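Uncharacterized protein (Parabacteroides merdae ATCC 43184, PDB 4OPW) is of unknown function but is probably a cell-adhesion protein of the putative autotransporter adhesin head-domain family. Local coordinates at residues I24-D27 against G28-F32; E49-H52 against P53-N56. All coordinates share one frame; numbering follows the deposited sequence.

Contact 1 comes first along the chain and closes before contact 2 opens. Their centres are 15 Å apart, and their nearest atoms stay about 8 Å apart without touching. Both reach the same sheet. Residues 24-27 lie in strand 23-27, while residues 53-56 lead into strand 55-60, an outermost strand of that sheet within this chain. Strand 63-66 lies between these two. Contact 1 is a mostly buried corner between strands on two faces of the fold, about 12 Å from the chain centre. Contact 2 is a surface turn about 27 Å out. Contact 1 is a chain reversal and contact 2 a 3-10 turn leading into a strand, both near the N-terminal end of an elongated, probably adhesive, beta structure.

Contact 1: I24-D27 against G28-F32; sequences IKFD and GVIDF. With EDO (1,2-ethanediol), chain C.
Phe-26 and Phe-32, with Ile-24 and Ile-30, line the inside of a strand-turn-strand corner of the kind that joins two faces of a beta-helix-like fold. The turn is an inverse gamma turn centred on Val-29. Ile-30 N donates to Gly-28 O at 2.9 Å across it. Gly-28 has a phi of 141°, a value that residues with a side chain avoid.

The ring centroids of Phe-26 and Phe-32 are 4.8 Å apart, and the planes of the Phe-26 and Phe-32 rings meet at 39°. Phe-32 lies over one face of the Phe-26 ring, and its CD2 stands above the centre of that ring. Phe-26 CZ also packs tightly on Phe-32 CB, at 3.5 Å. The edge of the Phe-26 ring meets Ile-30, with CD2 4.0 Å from Ile-30 CB. The side chains of Ile-24 and Phe-32 come toward each other from opposite directions. Ile-24 CG2, placed anti to the backbone N, makes an off-centre CH-pi contact with the Phe-32 ring and lies 3.7 Å from Phe-32 CZ.

On the outer side, Asp-27 O accepts a hydrogen bond of 2.7 Å from O2 of a 1,2-ethanediol, probably left from crystallisation. The diol also rests on Ile-30 CD1.

Strand 23-27 bonds to strand 90-94 through the backbones of Ile-24 and Phe-26. Phe-32 touches Val-81 and Thr-83 of strand 80-85, and Ile-24 and Phe-26 touch Phe-99 of strand 98-101.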
loop_
_atom_site.group_PDB
_atom_site.type_symbol
_atom_site.label_atom_id
_atom_site.label_comp_id
_atom_site.label_asym_id
_atom_site.label_seq_id
_atom_site.Cartn_x
_atom_site.Cartn_y
_atom_site.Cartn_z
ATOM N N ILE A 24 -8.395 4.248 -6.670
ATOM C CA ILE A 24 -7.777 5.538 -6.382
ATOM C C ILE A 24 -6.369 5.597 -6.974
ATOM O O ILE A 24 -5.614 4.629 -6.863
ATOM C CB ILE A 24 -7.730 5.790 -4.836
ATOM C CG1 ILE A 24 -9.143 5.824 -4.205
ATOM C CG2 ILE A 24 -6.955 7.104 -4.501
ATOM C CD1 ILE A 24 -9.175 5.692 -2.621
ATOM N N LYS A 25 -6.016 6.744 -7.565
ATOM C CA LYS A 25 -4.679 7.000 -8.106
ATOM C C LYS A 25 -4.271 8.418 -7.785
ATOM O O LYS A 25 -5.022 9.356 -8.052
ATOM C CB LYS A 25 -4.630 6.732 -9.619
ATOM C CG LYS A 25 -3.259 6.861 -10.270
ATOM C CD LYS A 25 -3.349 6.445 -11.738
ATOM C CE LYS A 25 -2.080 6.671 -12.521
ATOM N NZ LYS A 25 -2.249 6.306 -13.954
ATOM N N PHE A 26 -3.088 8.595 -7.200
ATOM C CA PHE A 26 -2.584 9.948 -6.924
ATOM C C PHE A 26 -1.068 9.898 -6.780
ATOM O O PHE A 26 -0.504 8.856 -6.434
ATOM C CB PHE A 26 -3.256 10.589 -5.679
ATOM C CG PHE A 26 -3.047 9.888 -4.347
ATOM C CD1 PHE A 26 -3.527 8.599 -4.135
ATOM C CD2 PHE A 26 -2.500 10.571 -3.265
ATOM C CE1 PHE A 26 -3.345 7.953 -2.909
ATOM C CE2 PHE A 26 -2.372 9.946 -2.015
ATOM C CZ PHE A 26 -2.759 8.626 -1.860
ATOM N N ASP A 27 -0.425 11.033 -7.042
ATOM C CA ASP A 27 1.019 11.179 -7.030
ATOM C C ASP A 27 1.357 12.541 -6.471
ATOM O O ASP A 27 0.985 13.546 -7.061
ATOM C CB ASP A 27 1.547 11.021 -8.484
ATOM C CG ASP A 27 3.052 11.051 -8.690
ATOM O OD1 ASP A 27 3.793 10.943 -7.695
ATOM O OD2 ASP A 27 3.485 11.060 -9.860
ATOM N N GLY A 28 2.034 12.569 -5.334
ATOM C CA GLY A 28 2.441 13.827 -4.706
ATOM C C GLY A 28 2.305 13.750 -3.206
ATOM O O GLY A 28 1.772 12.762 -2.687
ATOM N N VAL A 29 2.771 14.797 -2.509
ATOM C CA VAL A 29 2.775 14.822 -1.056
ATOM C C VAL A 29 1.371 15.216 -0.559
ATOM O O VAL A 29 1.121 16.353 -0.144
ATOM C CB VAL A 29 3.919 15.687 -0.490
ATOM C CG1 VAL A 29 3.981 15.555 1.036
ATOM C CG2 VAL A 29 5.252 15.272 -1.122
ATOM N N ILE A 30 0.459 14.225 -0.621
ATOM C CA ILE A 30 -0.945 14.386 -0.253
ATOM C C ILE A 30 -1.252 13.458 0.894
ATOM O O ILE A 30 -0.840 12.307 0.863
ATOM C CB ILE A 30 -1.845 14.073 -1.498
ATOM C CG1 ILE A 30 -1.614 15.110 -2.637
ATOM C CG2 ILE A 30 -3.346 13.949 -1.130
ATOM C CD1 ILE A 30 -2.071 14.623 -4.008
ATOM N N ASP A 31 -1.973 13.958 1.907
ATOM C CA ASP A 31 -2.474 13.145 3.004
ATOM C C ASP A 31 -3.848 12.673 2.594
ATOM O O ASP A 31 -4.780 13.470 2.611
ATOM C CB ASP A 31 -2.505 13.970 4.303
ATOM C CG ASP A 31 -1.103 14.423 4.652
ATOM O OD1 ASP A 31 -0.255 13.546 4.931
ATOM O OD2 ASP A 31 -0.797 15.637 4.456
ATOM N N PHE A 32 -3.975 11.415 2.157
ATOM C CA PHE A 32 -5.243 10.893 1.645
ATOM C C PHE A 32 -5.900 9.963 2.673
ATOM O O PHE A 32 -5.360 8.897 2.981
ATOM C CB PHE A 32 -5.019 10.159 0.294
ATOM C CG PHE A 32 -6.260 9.945 -0.545
ATOM C CD1 PHE A 32 -7.277 9.099 -0.114
ATOM C CD2 PHE A 32 -6.359 10.500 -1.822
ATOM C CE1 PHE A 32 -8.424 8.896 -0.894
ATOM C CE2 PHE A 32 -7.495 10.300 -2.600
ATOM C CZ PHE A 32 -8.520 9.486 -2.138
HETATM C C1 EDO C . 0.579 17.418 -5.118
HETATM O O1 EDO C . 1.794 17.578 -5.843
HETATM C C2 EDO C . -0.554 17.057 -6.106
HETATM O O2 EDO C . -0.167 15.961 -6.896
#

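Contact 2: E49-H52 against P53-N56; sequences ENLH and PYVN
The Tyr-54 side chain folds back alongside Asn-50 and Leu-51. Its CB sits 3.5 Å from Leu-51 O. CG lies beside the backbone N (chi1 -53°), which turns the ring back along the preceding residues. CD2 then meets the side chain of Leu-51, 4.1 Å from Leu-51 CD2, and the two side chains cross at about a right angle. CE2 comes next and is 3.7 Å from Asn-50 O, which lies at the ring edge, near its plane. The ring runs on past Asn-50 O to OH at the tip.

The backbone holds the turn that carries this ring. Tyr-54 N donates to Leu-51 O at 2.9 Å. Val-55 N donates to His-52 O at 3.1 Å. Both donors stand well above the plane of the carbonyl they bind. Pro-53 has no N-H to give. Its CD packs against Asn-50 O instead, at 3.4 Å. His-52 O has a second partner, a water that donates to it and also to Val-55 O. The water thus bridges the first residue of the 3-10 turn, His-52, to the first residue of the strand, Val-55.

The His-52 ring is held by NE2, which bonds to Ser-12 O in strand 11-17. Asn-50 bonds to Lys-6 and Asn-8, and Leu-51 and Tyr-54 both touch Val-5 of strand 4-6. The two successive bonds, each reaching back three residues, are typical of a short 3-10 turn, here leading directly into strand 55-60.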
loop_
_atom_site.group_PDB
_atom_site.type_symbol
_atom_site.label_atom_id
_atom_site.label_comp_id
_atom_site.label_asym_id
_atom_site.label_seq_id
_atom_site.Cartn_x
_atom_site.Cartn_y
_atom_site.Cartn_z
ATOM N N GLU A 49 -5.850 28.356 0.423
ATOM C CA GLU A 49 -7.116 28.842 -0.143
ATOM C C GLU A 49 -7.030 29.231 -1.636
ATOM O O GLU A 49 -7.957 28.918 -2.386
ATOM C CB GLU A 49 -7.675 30.022 0.678
ATOM C CG GLU A 49 -6.681 31.141 0.928
ATOM C CD GLU A 49 -7.199 32.304 1.748
ATOM O OE1 GLU A 49 -8.109 32.106 2.583
ATOM O OE2 GLU A 49 -6.694 33.426 1.543
ATOM N N ASN A 50 -5.911 29.875 -2.072
ATOM C CA ASN A 50 -5.772 30.315 -3.472
ATOM C C ASN A 50 -5.489 29.148 -4.435
ATOM O O ASN A 50 -5.499 29.366 -5.657
ATOM C CB ASN A 50 -4.659 31.381 -3.586
ATOM C CG ASN A 50 -3.281 30.833 -3.268
ATOM O OD1 ASN A 50 -3.073 30.185 -2.236
ATOM N ND2 ASN A 50 -2.334 31.005 -4.185
ATOM N N LEU A 51 -5.280 27.915 -3.909
ATOM C CA LEU A 51 -4.964 26.769 -4.765
ATOM C C LEU A 51 -6.190 25.887 -5.085
ATOM O O LEU A 51 -6.099 25.041 -5.984
ATOM C CB LEU A 51 -3.835 25.917 -4.146
ATOM C CG LEU A 51 -2.474 26.632 -4.042
ATOM C CD1 LEU A 51 -1.422 25.689 -3.434
ATOM C CD2 LEU A 51 -1.986 27.121 -5.425
ATOM N N HIS A 52 -7.340 26.107 -4.396
ATOM C CA HIS A 52 -8.549 25.302 -4.669
ATOM C C HIS A 52 -8.950 25.311 -6.165
ATOM O O HIS A 52 -9.326 24.231 -6.660
ATOM C CB HIS A 52 -9.729 25.734 -3.802
ATOM C CG HIS A 52 -9.629 25.227 -2.397
ATOM N ND1 HIS A 52 -9.979 23.922 -2.072
ATOM C CD2 HIS A 52 -9.190 25.858 -1.283
ATOM C CE1 HIS A 52 -9.771 23.814 -0.771
ATOM N NE2 HIS A 52 -9.292 24.949 -0.253
ATOM N N PRO A 53 -8.782 26.421 -6.940
ATOM C CA PRO A 53 -9.163 26.365 -8.373
ATOM C C PRO A 53 -8.318 25.391 -9.186
ATOM O O PRO A 53 -8.743 24.995 -10.268
ATOM C CB PRO A 53 -8.918 27.810 -8.854
ATOM C CG PRO A 53 -9.059 28.632 -7.626
ATOM C CD PRO A 53 -8.390 27.803 -6.566
ATOM N N TYR A 54 -7.134 24.998 -8.674
ATOM C CA TYR A 54 -6.213 24.096 -9.374
ATOM C C TYR A 54 -6.336 22.657 -8.879
ATOM O O TYR A 54 -5.669 21.788 -9.421
ATOM C CB TYR A 54 -4.759 24.590 -9.235
ATOM C CG TYR A 54 -4.616 26.039 -9.653
ATOM C CD1 TYR A 54 -4.737 26.416 -10.989
ATOM C CD2 TYR A 54 -4.516 27.051 -8.702
ATOM C CE1 TYR A 54 -4.702 27.761 -11.373
ATOM C CE2 TYR A 54 -4.481 28.401 -9.076
ATOM C CZ TYR A 54 -4.561 28.747 -10.415
ATOM O OH TYR A 54 -4.502 30.066 -10.813
ATOM N N VAL A 55 -7.207 22.397 -7.901
ATOM C CA VAL A 55 -7.390 21.034 -7.381
ATOM C C VAL A 55 -8.165 20.208 -8.416
ATOM O O VAL A 55 -9.269 20.581 -8.830
ATOM C CB VAL A 55 -8.039 21.020 -5.967
ATOM C CG1 VAL A 55 -8.431 19.594 -5.545
ATOM C CG2 VAL A 55 -7.085 21.630 -4.943
ATOM N N ASN A 56 -7.535 19.096 -8.857
ATOM C CA ASN A 56 -8.109 18.173 -9.834
ATOM C C ASN A 56 -8.745 16.969 -9.136
ATOM O O ASN A 56 -8.064 16.264 -8.406
ATOM C CB ASN A 56 -7.008 17.685 -10.813
ATOM C CG ASN A 56 -7.496 16.753 -11.901
ATOM O OD1 ASN A 56 -8.572 16.927 -12.480
ATOM N ND2 ASN A 56 -6.702 15.738 -12.216
HETATM O O HOH W 1 -11.145 22.641 -8.032
#